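Local coordinates for domain of Unknown Function with a Cystatin-Like Fold (Nostoc punctiforme, PDB 2RGQ), which is of unknown function but has a cystatin-like fold and belongs to the SnoaL-like domain family of the NTF2 clan, at residues Met87-Thr92 with Ala105-Gln110; Gly43-Ala48 with Arg123-Asp128. All coordinates share one frame; numbering follows the deposited sequence. Where two conformers were deposited one is given.

Interaction 1: Met87-Thr92 with Ala105-Gln110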
loop_
_atom_site.group_PDB
_atom_site.type_symbol
_atom_site.label_atom_id
_atom_site.label_comp_id
_atom_site.label_asym_id
_atom_site.label_seq_id
_atom_site.Cartn_x
_atom_site.Cartn_y
_atom_site.Cartn_z
HETATM N N MSE B 87 -6.930 11.026 -8.701
HETATM C CA MSE B 87 -6.564 10.044 -7.704
HETATM C C MSE B 87 -6.430 10.728 -6.364
HETATM O O MSE B 87 -5.887 11.835 -6.317
HETATM C CB MSE B 87 -5.224 9.376 -8.067
HETATM C CG MSE B 87 -4.826 8.308 -7.064
HETATM SE SE MSE B 87 -3.339 7.231 -7.637
HETATM C CE MSE B 87 -1.999 8.501 -7.946
ATOM N N GLU B 88 -6.914 10.085 -5.284
ATOM C CA GLU B 88 -6.692 10.539 -3.908
ATOM C C GLU B 88 -5.936 9.406 -3.242
ATOM O O GLU B 88 -6.208 8.238 -3.503
ATOM C CB GLU B 88 -7.987 10.864 -3.159
ATOM C CG GLU B 88 -8.870 11.841 -3.879
ATOM C CD GLU B 88 -9.757 11.188 -4.946
ATOM O OE1 GLU B 88 -10.471 10.201 -4.658
ATOM O OE2 GLU B 88 -9.755 11.672 -6.109
ATOM N N SER B 89 -4.998 9.715 -2.365
ATOM C CA SER B 89 -4.206 8.685 -1.743
ATOM C C SER B 89 -3.544 9.254 -0.500
ATOM O O SER B 89 -3.638 10.456 -0.245
ATOM C CB SER B 89 -3.142 8.178 -2.704
ATOM O OG SER B 89 -2.117 9.144 -2.960
ATOM N N TYR B 90 -2.878 8.372 0.238
ATOM C CA TYR B 90 -2.092 8.776 1.362
ATOM C C TYR B 90 -0.633 8.620 1.069
ATOM O O TYR B 90 -0.265 7.737 0.339
ATOM C CB TYR B 90 -2.383 7.905 2.574
ATOM C CG TYR B 90 -3.681 8.171 3.292
ATOM C CD1 TYR B 90 -4.480 9.283 3.017
ATOM C CD2 TYR B 90 -4.049 7.341 4.335
ATOM C CE1 TYR B 90 -5.605 9.551 3.769
ATOM C CE2 TYR B 90 -5.170 7.610 5.095
ATOM C CZ TYR B 90 -5.952 8.698 4.791
ATOM O OH TYR B 90 -7.068 8.985 5.508
ATOM N N LEU B 91 0.156 9.453 1.745
ATOM C CA LEU B 91 1.598 9.420 1.705
ATOM C C LEU B 91 2.038 9.295 3.141
ATOM O O LEU B 91 1.562 10.052 4.010
ATOM C CB LEU B 91 2.176 10.685 1.088
ATOM C CG LEU B 91 3.704 10.843 1.009
ATOM C CD1 LEU B 91 4.294 9.717 0.212
ATOM C CD2 LEU B 91 4.068 12.221 0.418
ATOM N N THR B 92 2.840 8.270 3.428
ATOM C CA THR B 92 3.483 8.138 4.734
ATOM C C THR B 92 4.992 8.073 4.507
ATOM O O THR B 92 5.449 7.440 3.546
ATOM C CB THR B 92 2.960 6.928 5.519
ATOM O OG1 THR B 92 3.001 5.764 4.676
ATOM C CG2 THR B 92 1.501 7.198 5.958
ATOM N N ALA B 105 0.844 12.666 4.639
ATOM C CA ALA B 105 0.108 13.626 3.846
ATOM C C ALA B 105 -1.042 12.992 3.129
ATOM O O ALA B 105 -1.073 11.761 2.952
ATOM C CB ALA B 105 1.033 14.317 2.823
ATOM N N PHE B 106 -1.999 13.839 2.779
ATOM C CA PHE B 106 -3.097 13.450 1.922
ATOM C C PHE B 106 -2.670 14.005 0.549
ATOM O O PHE B 106 -2.190 15.105 0.481
ATOM C CB PHE B 106 -4.402 14.051 2.392
ATOM C CG PHE B 106 -5.524 13.868 1.421
ATOM C CD1 PHE B 106 -6.166 12.663 1.326
ATOM C CD2 PHE B 106 -5.913 14.911 0.581
ATOM C CE1 PHE B 106 -7.205 12.486 0.414
ATOM C CE2 PHE B 106 -6.948 14.716 -0.347
ATOM C CZ PHE B 106 -7.587 13.492 -0.401
ATOM N N VAL B 107 -2.833 13.225 -0.502
ATOM C CA VAL B 107 -2.407 13.613 -1.840
ATOM C C VAL B 107 -3.549 13.551 -2.833
ATOM O O VAL B 107 -4.247 12.546 -2.920
ATOM C CB VAL B 107 -1.214 12.729 -2.314
ATOM C CG1 VAL B 107 -0.689 13.174 -3.674
ATOM C CG2 VAL B 107 -0.078 12.759 -1.321
ATOM N N LYS B 108 -3.721 14.635 -3.621
ATOM C CA LYS B 108 -4.727 14.665 -4.662
ATOM C C LYS B 108 -4.012 14.862 -6.006
ATOM O O LYS B 108 -3.287 15.835 -6.171
ATOM C CB LYS B 108 -5.741 15.789 -4.447
ATOM C CG LYS B 108 -6.926 15.645 -5.392
ATOM C CD LYS B 108 -7.804 16.902 -5.519
ATOM C CE LYS B 108 -8.536 16.848 -6.881
ATOM N NZ LYS B 108 -7.568 16.891 -8.061
ATOM N N ASP B 109 -4.260 13.961 -6.947
ATOM C CA ASP B 109 -3.630 13.985 -8.283
ATOM C C ASP B 109 -4.647 14.143 -9.397
ATOM O O ASP B 109 -5.716 13.551 -9.353
ATOM C CB ASP B 109 -2.830 12.698 -8.538
ATOM C CG ASP B 109 -1.671 12.526 -7.581
ATOM O OD1 ASP B 109 -0.873 13.485 -7.508
ATOM O OD2 ASP B 109 -1.505 11.422 -6.973
ATOM N N GLN B 110 -4.365 15.033 -10.347
ATOM C CA GLN B 110 -5.139 15.112 -11.581
ATOM C C GLN B 110 -4.184 14.496 -12.597
ATOM O O GLN B 110 -2.997 14.933 -12.689
ATOM C CB GLN B 110 -5.446 16.541 -11.975
ATOM C CG GLN B 110 -6.295 17.307 -10.990
ATOM C CD GLN B 110 -6.490 18.745 -11.405
ATOM O OE1 GLN B 110 -5.989 19.182 -12.449
ATOM N NE2 GLN B 110 -7.222 19.505 -10.586
HETATM O O HOH W 1 -3.212 10.727 -5.155
#

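Interaction 2: Gly43-Ala48 with Arg123-Asp128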
loop_
_atom_site.group_PDB
_atom_site.type_symbol
_atom_site.label_atom_id
_atom_site.label_comp_id
_atom_site.label_asym_id
_atom_site.label_seq_id
_atom_site.Cartn_x
_atom_site.Cartn_y
_atom_site.Cartn_z
ATOM N N GLY B 43 2.553 22.045 -2.844
ATOM C CA GLY B 43 2.474 21.727 -1.415
ATOM C C GLY B 43 2.535 23.054 -0.649
ATOM O O GLY B 43 2.519 24.121 -1.256
ATOM N N PHE B 44 2.620 23.007 0.678
ATOM C CA PHE B 44 2.691 24.228 1.483
ATOM C C PHE B 44 3.869 25.113 1.069
ATOM O O PHE B 44 3.799 26.307 1.233
ATOM C CB PHE B 44 2.764 23.919 3.010
ATOM C CG PHE B 44 4.049 23.253 3.448
ATOM C CD1 PHE B 44 5.182 24.021 3.767
ATOM C CD2 PHE B 44 4.130 21.886 3.561
ATOM C CE1 PHE B 44 6.369 23.409 4.147
ATOM C CE2 PHE B 44 5.298 21.258 3.944
ATOM C CZ PHE B 44 6.436 22.032 4.233
ATOM N N TRP B 45 4.951 24.480 0.601
ATOM C CA TRP B 45 6.204 25.147 0.167
ATOM C C TRP B 45 6.111 25.990 -1.137
ATOM O O TRP B 45 6.997 26.825 -1.411
ATOM C CB TRP B 45 7.337 24.104 0.047
ATOM C CG TRP B 45 7.033 23.058 -0.933
ATOM C CD1 TRP B 45 7.119 23.151 -2.300
ATOM C CD2 TRP B 45 6.452 21.791 -0.651
ATOM N NE1 TRP B 45 6.655 22.007 -2.863
ATOM C CE2 TRP B 45 6.232 21.151 -1.881
ATOM C CE3 TRP B 45 6.066 21.146 0.532
ATOM C CZ2 TRP B 45 5.686 19.866 -1.963
ATOM C CZ3 TRP B 45 5.535 19.876 0.460
ATOM C CH2 TRP B 45 5.333 19.248 -0.776
ATOM N N GLY B 46 5.073 25.760 -1.944
ATOM C CA GLY B 46 4.870 26.465 -3.201
ATOM C C GLY B 46 4.476 25.494 -4.305
ATOM O O GLY B 46 4.102 24.331 -4.033
ATOM N N ILE B 47 4.617 25.991 -5.533
ATOM C CA ILE B 47 4.243 25.312 -6.760
ATOM C C ILE B 47 5.474 25.244 -7.672
ATOM O O ILE B 47 6.220 26.217 -7.778
ATOM C CB ILE B 47 3.162 26.113 -7.524
ATOM C CG1 ILE B 47 1.887 26.282 -6.687
ATOM C CG2 ILE B 47 2.848 25.442 -8.851
ATOM C CD1 ILE B 47 0.801 27.140 -7.308
ATOM N N ALA B 48 5.704 24.103 -8.290
ATOM C CA ALA B 48 6.753 23.899 -9.296
ATOM C C ALA B 48 5.978 23.458 -10.531
ATOM O O ALA B 48 5.164 22.525 -10.422
ATOM C CB ALA B 48 7.811 22.840 -8.869
ATOM N N ARG B 123 -0.216 17.460 -9.001
ATOM C CA ARG B 123 -0.148 16.724 -7.741
ATOM C C ARG B 123 -0.129 17.748 -6.618
ATOM O O ARG B 123 0.745 18.629 -6.591
ATOM C CB ARG B 123 1.067 15.792 -7.712
ATOM C CG ARG B 123 1.351 15.284 -6.303
ATOM C CD ARG B 123 2.348 14.185 -6.263
ATOM N NE ARG B 123 1.639 12.920 -6.437
ATOM C CZ ARG B 123 1.977 11.775 -5.856
ATOM N NH1 ARG B 123 3.048 11.645 -5.091
ATOM N NH2 ARG B 123 1.212 10.723 -6.048
ATOM N N GLN B 124 -1.111 17.639 -5.709
ATOM C CA GLN B 124 -1.253 18.502 -4.538
ATOM C C GLN B 124 -1.061 17.656 -3.295
ATOM O O GLN B 124 -1.804 16.687 -3.078
ATOM C CB GLN B 124 -2.620 19.173 -4.507
ATOM C CG GLN B 124 -2.734 20.265 -5.577
ATOM C CD GLN B 124 -4.115 20.838 -5.666
ATOM O OE1 GLN B 124 -5.045 20.096 -5.907
ATOM N NE2 GLN B 124 -4.246 22.147 -5.579
ATOM N N ILE B 125 -0.029 17.981 -2.532
ATOM C CA ILE B 125 0.328 17.288 -1.293
ATOM C C ILE B 125 -0.091 18.172 -0.116
ATOM O O ILE B 125 0.334 19.325 -0.029
ATOM C CB ILE B 125 1.844 16.978 -1.245
ATOM C CG1 ILE B 125 2.263 16.162 -2.478
ATOM C CG2 ILE B 125 2.177 16.239 0.057
ATOM C CD1 ILE B 125 3.677 15.741 -2.563
ATOM N N GLU B 126 -0.927 17.628 0.772
ATOM C CA GLU B 126 -1.460 18.329 1.935
ATOM C C GLU B 126 -0.820 17.653 3.121
ATOM O O GLU B 126 -1.298 16.620 3.583
ATOM C CB GLU B 126 -2.991 18.232 1.940
ATOM C CG GLU B 126 -3.600 18.858 0.686
ATOM C CD GLU B 126 -5.134 18.883 0.665
ATOM O OE1 GLU B 126 -5.791 18.233 1.523
ATOM O OE2 GLU B 126 -5.695 19.567 -0.238
ATOM N N VAL B 127 0.305 18.223 3.559
ATOM C CA VAL B 127 1.114 17.656 4.624
ATOM C C VAL B 127 0.442 17.729 5.996
ATOM O O VAL B 127 -0.106 18.805 6.380
ATOM C CB VAL B 127 2.527 18.357 4.636
ATOM C CG1 VAL B 127 3.327 17.982 5.872
ATOM C CG2 VAL B 127 3.297 18.017 3.346
ATOM N N ASP B 128 0.508 16.625 6.742
ATOM C CA ASP B 128 0.005 16.574 8.102
ATOM C C ASP B 128 0.904 17.409 9.044
ATOM O O ASP B 128 2.095 17.525 8.803
ATOM C CB ASP B 128 -0.166 15.116 8.556
ATOM C CG ASP B 128 -1.316 14.436 7.835
ATOM O OD1 ASP B 128 -2.328 15.130 7.562
ATOM O OD2 ASP B 128 -1.242 13.204 7.583
HETATM O O HOH W 2 1.200 20.711 2.008
#

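Interaction 1: Met87-Thr92 with Ala105-Gln110
M87, S89 and L91 pair with D109, V107 and A105 as the hydrogen-bonded pairs of an antiparallel ladder, each joined by two backbone bonds. E88–K108 and Y90–F106 fill the non-hydrogen-bonded places between them. The strand directions are 145° apart and the axes 4.7 Å apart at closest, a clearly twisted pair. The straightest bond is D109 N to M87 O, 2.8 Å with 173° at the hydrogen.

On the face carrying E88, Y90 and F106, the F106 ring leans back over the neighbouring strand, its CG anti to the backbone N (chi1 171°). Its CZ reaches E88 CB at 3.8 Å, while its CD1 edge meets the edge of the Y90 ring at CE1, 4.0 Å away. An alanine here would probably leave the E88 methylene groups and that Y90 edge without their apolar neighbour and open a gap between them. Y90 OH itself bonds to D24 of the second subunit, and E88 OE2 to Q79.

On the other face a water lies within bonding distance of S89 OG (2.9 Å), V107 O (3.1 Å) and D109 OD2 (2.6 Å), with more acceptors about it than protons to give. D109 lies side by side with selenomethionine M87, and its OD1 is salt-bridged to R123. L91 CB packs on V107 CG2 at 3.9 Å. This is the antiparallel hairpin 84-95/101-114 of the cystatin-like sheet, flanked by 69-80 and 117-127.

Interaction 2: Gly43-Ala48 with Arg123-Asp128
A water donates to I125 O at 2.6 Å and accepts from F44 N (3.0 Å) and V127 N (3.1 Å), three main-chain groups gripping one oxygen. With no direct hydrogen bond between the segments, this molecule is the polar link from the turn to the strand. I125 O also receives the CA-H of G43, whose CA lies 3.5 Å away.

The apolar part is made by two aromatic side chains folded back from the turn. F44 and W45 both carry CG between the backbone N and the carbonyl carbon (chi1 68° and 60°), the crowded position. In one of the two conformers of V127, the F44 ring brings its edge to that valine, with F44 CE2 3.9 Å from V127 CG2. In the same conformer W45 CZ3 comes to this methyl, W45 and V127 crossing at about a right angle. W45 CH2 meets I125 CB at 4.2 Å. The two rings also touch each other, W45 CE3 sitting 3.5 Å above one face of F44 toward its rim, while G43 CA lies over one face of W45, also toward the rim. A CB on G43 would run into W45 CH2.

Beyond the segments, W45 meets F65 and M61 of helix 51-66, and F44 and V127 lie against L134 of the C-terminal tail. G43 to G46 form a type I turn closed by backbone bonds in both directions, a tight beta hairpin between strands 39-43 and 46-49 at the sheet's edge.

Interaction 1 is the buried contact and interaction 2 the surface one, their centres 11 Å apart in a single mixed sheet. Strands 101-114 and 117-127, neighbours in that sheet, bring them together: F106 O probably accepts a hydrogen bond from E126 N, and A105 CB packs on I125 CG2. Inside the sheet, away from its outermost strands, 87-92 and 105-110 are held by six backbone hydrogen bonds at alternate pairs. Toward the edge, 43-48 and 123-128 rely on aromatic and aliphatic packing and a water bridging main-chain atoms. Both have residues at the second subunit: Y90 in interaction 1, and D128, which takes no part in the packing of interaction 2 but makes a salt bridge to R70 of that subunit.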